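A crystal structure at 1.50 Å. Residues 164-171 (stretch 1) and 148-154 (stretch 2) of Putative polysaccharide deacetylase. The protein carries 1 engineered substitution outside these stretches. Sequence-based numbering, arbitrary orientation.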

# COMPACT_ATOMS: atom_id res chain seq x y z
N GLY A 164 -9.97 -1.91 16.52
CA GLY A 164 -10.94 -2.84 15.94
C GLY A 164 -11.65 -3.80 16.88
O GLY A 164 -12.24 -4.77 16.44
N ASP A 165 -11.55 -3.54 18.18
CA ASP A 165 -12.24 -4.32 19.22
C ASP A 165 -11.78 -5.78 19.25
O ASP A 165 -12.48 -6.68 19.72
CB ASP A 165 -13.77 -4.22 19.08
CG ASP A 165 -14.25 -2.79 19.09
OD1 ASP A 165 -14.09 -2.13 20.10
OD2 ASP A 165 -14.72 -2.29 18.05
N VAL A 166 -10.53 -5.99 18.83
CA VAL A 166 -9.97 -7.33 18.86
C VAL A 166 -9.39 -7.67 20.24
O VAL A 166 -9.19 -6.78 21.09
CB VAL A 166 -8.91 -7.55 17.76
CG1 VAL A 166 -9.52 -7.32 16.38
CG2 VAL A 166 -7.71 -6.66 17.98
N ALA A 167 -9.11 -8.95 20.45
CA ALA A 167 -8.58 -9.46 21.73
C ALA A 167 -7.07 -9.22 21.85
O ALA A 167 -6.40 -8.90 20.85
CB ALA A 167 -8.92 -10.93 21.91
N ARG A 168 -6.53 -9.42 23.06
CA ARG A 168 -5.08 -9.38 23.24
C ARG A 168 -4.44 -10.39 22.26
O ARG A 168 -4.96 -11.51 22.03
CB ARG A 168 -4.66 -9.66 24.69
CG ARG A 168 -4.95 -11.06 25.20
CD ARG A 168 -4.42 -11.30 26.63
NE ARG A 168 -2.97 -11.10 26.76
CZ ARG A 168 -2.03 -12.01 26.48
NH1 ARG A 168 -2.37 -13.23 26.05
NH2 ARG A 168 -0.74 -11.70 26.63
N LYS A 169 -3.33 -9.95 21.68
CA LYS A 169 -2.49 -10.73 20.77
C LYS A 169 -3.19 -11.08 19.45
O LYS A 169 -2.79 -11.99 18.74
CB LYS A 169 -1.85 -11.94 21.45
CG LYS A 169 -1.01 -11.48 22.65
CD LYS A 169 -0.06 -12.50 23.15
CE LYS A 169 1.22 -12.43 22.38
NZ LYS A 169 2.21 -13.34 23.00
N GLU A 170 -4.19 -10.28 19.12
CA GLU A 170 -4.81 -10.33 17.80
C GLU A 170 -4.42 -9.10 17.01
O GLU A 170 -4.50 -7.97 17.52
CB GLU A 170 -6.33 -10.45 17.91
CG GLU A 170 -6.80 -11.77 18.48
CD GLU A 170 -8.31 -11.94 18.52
OE1 GLU A 170 -9.06 -10.93 18.44
OE2 GLU A 170 -8.74 -13.11 18.61
N VAL A 171 -4.05 -9.31 15.73
CA VAL A 171 -3.75 -8.21 14.83
C VAL A 171 -4.51 -8.36 13.52
O VAL A 171 -4.75 -9.48 13.04
CB VAL A 171 -2.25 -8.03 14.57
CG1 VAL A 171 -1.51 -7.69 15.85
CG2 VAL A 171 -1.65 -9.27 13.93
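Stretch 2 (148-154) DNTQKRD

Stretch 2 runs as an extended strand from Thr-150 to Arg-153 and passes stretch 1 at side-chain distance, in the opposite sense: Asn-149 lies nearest Glu-170, Gln-151 nearest Val-166 and Arg-153 nearest Gly-164, with CA atoms 9.3, 8.3 and 8.7 Å apart. No backbone hydrogen bond spans such a gap, and polar side chains of stretch 2 bridge it. Alternation along the strand points the CA-to-CB bonds of Gln-151 and Arg-153 toward stretch 1, and that of Asn-149, just before the strand, points the same way, while Thr-150 and Lys-152 are out of its reach.

Stretch 1 is loop as far as Lys-169, with a type II turn from Ala-167 to Glu-170 closed by Glu-170 N to Ala-167 O (3.1 Å); Lys-169 takes the positive phi of its third position. Glu-170 then begins a strand. Its chi1 is m and its chi2 t, an extended form that carries the carboxylate to two amides: Asn-149 ND2 donates to Glu-170 OE2 (3.1 Å) and Gln-151 NE2 to Glu-170 OE1 (3.0 Å). Glu-170 OE1 also accepts from Ala-167 N (2.8 Å), bracing the turn.

Gln-151, m then t, extends in the same way, and its amide serves the residues two before and two after it: NE2 also donates to Asn-149 OD1 (3.0 Å), while OE1 accepts from Arg-153 NH2 (2.9 Å). Asn-149, with chi1 t, thus uses both ends of its amide.

Arg-153 shares chi1 m but turns at chi2, also m, before chi3 straightens to t. Its guanidinium meets Gly-164 edge-on, giving Gly-164 O two hydrogen bonds, from Arg-153 NE (3.1 Å) and Arg-153 NH2 (2.9 Å). Arg-153 NH1 to Lys-152 O (2.8 Å) steadies the group further. Gly-164 has a positive phi, which favours glycine. Asp-165 OD2 stands 4.2 Å from Arg-153 NE, well out of the guanidinium plane, so it contributes charge rather than a salt bridge.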

# COMPACT_ATOMS: atom_id res chain seq x y z
N ASP A 148 -8.52 -19.93 11.40
CA ASP A 148 -9.51 -18.96 10.99
C ASP A 148 -9.94 -18.09 12.18
O ASP A 148 -10.15 -18.58 13.30
CB ASP A 148 -10.77 -19.66 10.47
CG ASP A 148 -10.55 -20.44 9.17
OD1 ASP A 148 -9.65 -20.10 8.37
OD2 ASP A 148 -11.33 -21.41 8.96
N ASN A 149 -10.04 -16.80 11.90
CA ASN A 149 -10.49 -15.83 12.89
C ASN A 149 -11.05 -14.60 12.20
O ASN A 149 -10.36 -13.64 11.98
CB ASN A 149 -9.32 -15.44 13.79
CG ASN A 149 -9.78 -14.79 15.09
OD1 ASN A 149 -10.90 -14.23 15.18
ND2 ASN A 149 -8.92 -14.86 16.08
N THR A 150 -12.33 -14.70 11.84
CA THR A 150 -13.07 -13.63 11.22
C THR A 150 -14.09 -13.12 12.22
O THR A 150 -14.90 -13.88 12.73
CB THR A 150 -13.74 -14.10 9.90
OG1 THR A 150 -12.67 -14.48 8.97
CG2 THR A 150 -14.60 -13.04 9.31
N GLN A 151 -14.06 -11.80 12.45
CA GLN A 151 -14.88 -11.14 13.43
C GLN A 151 -15.75 -10.10 12.73
O GLN A 151 -15.26 -9.25 11.99
CB GLN A 151 -14.02 -10.53 14.51
CG GLN A 151 -13.29 -11.58 15.34
CD GLN A 151 -12.41 -10.99 16.42
OE1 GLN A 151 -12.70 -9.95 16.99
NE2 GLN A 151 -11.33 -11.67 16.70
N LYS A 152 -17.04 -10.16 13.02
CA LYS A 152 -18.02 -9.31 12.38
C LYS A 152 -18.19 -8.02 13.17
O LYS A 152 -18.20 -8.03 14.42
CB LYS A 152 -19.38 -10.00 12.27
CG LYS A 152 -19.38 -11.22 11.38
CD LYS A 152 -20.73 -11.93 11.48
CE LYS A 152 -20.72 -13.22 10.70
NZ LYS A 152 -22.02 -13.92 10.89
N ARG A 153 -18.41 -6.93 12.44
CA ARG A 153 -18.68 -5.61 13.02
C ARG A 153 -19.89 -5.01 12.32
O ARG A 153 -20.00 -5.09 11.12
CB ARG A 153 -17.49 -4.67 12.86
CG ARG A 153 -16.21 -5.16 13.49
CD ARG A 153 -16.28 -5.14 15.00
NE ARG A 153 -15.07 -5.67 15.62
CZ ARG A 153 -14.90 -6.92 16.04
NH1 ARG A 153 -15.85 -7.84 15.90
NH2 ARG A 153 -13.73 -7.26 16.58
N ASP A 154 -20.81 -4.46 13.08
CA ASP A 154 -21.99 -3.81 12.50
C ASP A 154 -21.57 -2.45 11.96
O ASP A 154 -21.20 -1.53 12.71
CB ASP A 154 -23.09 -3.70 13.57
CG ASP A 154 -24.39 -3.00 13.08
OD1 ASP A 154 -24.49 -2.65 11.93
OD2 ASP A 154 -25.18 -2.82 13.94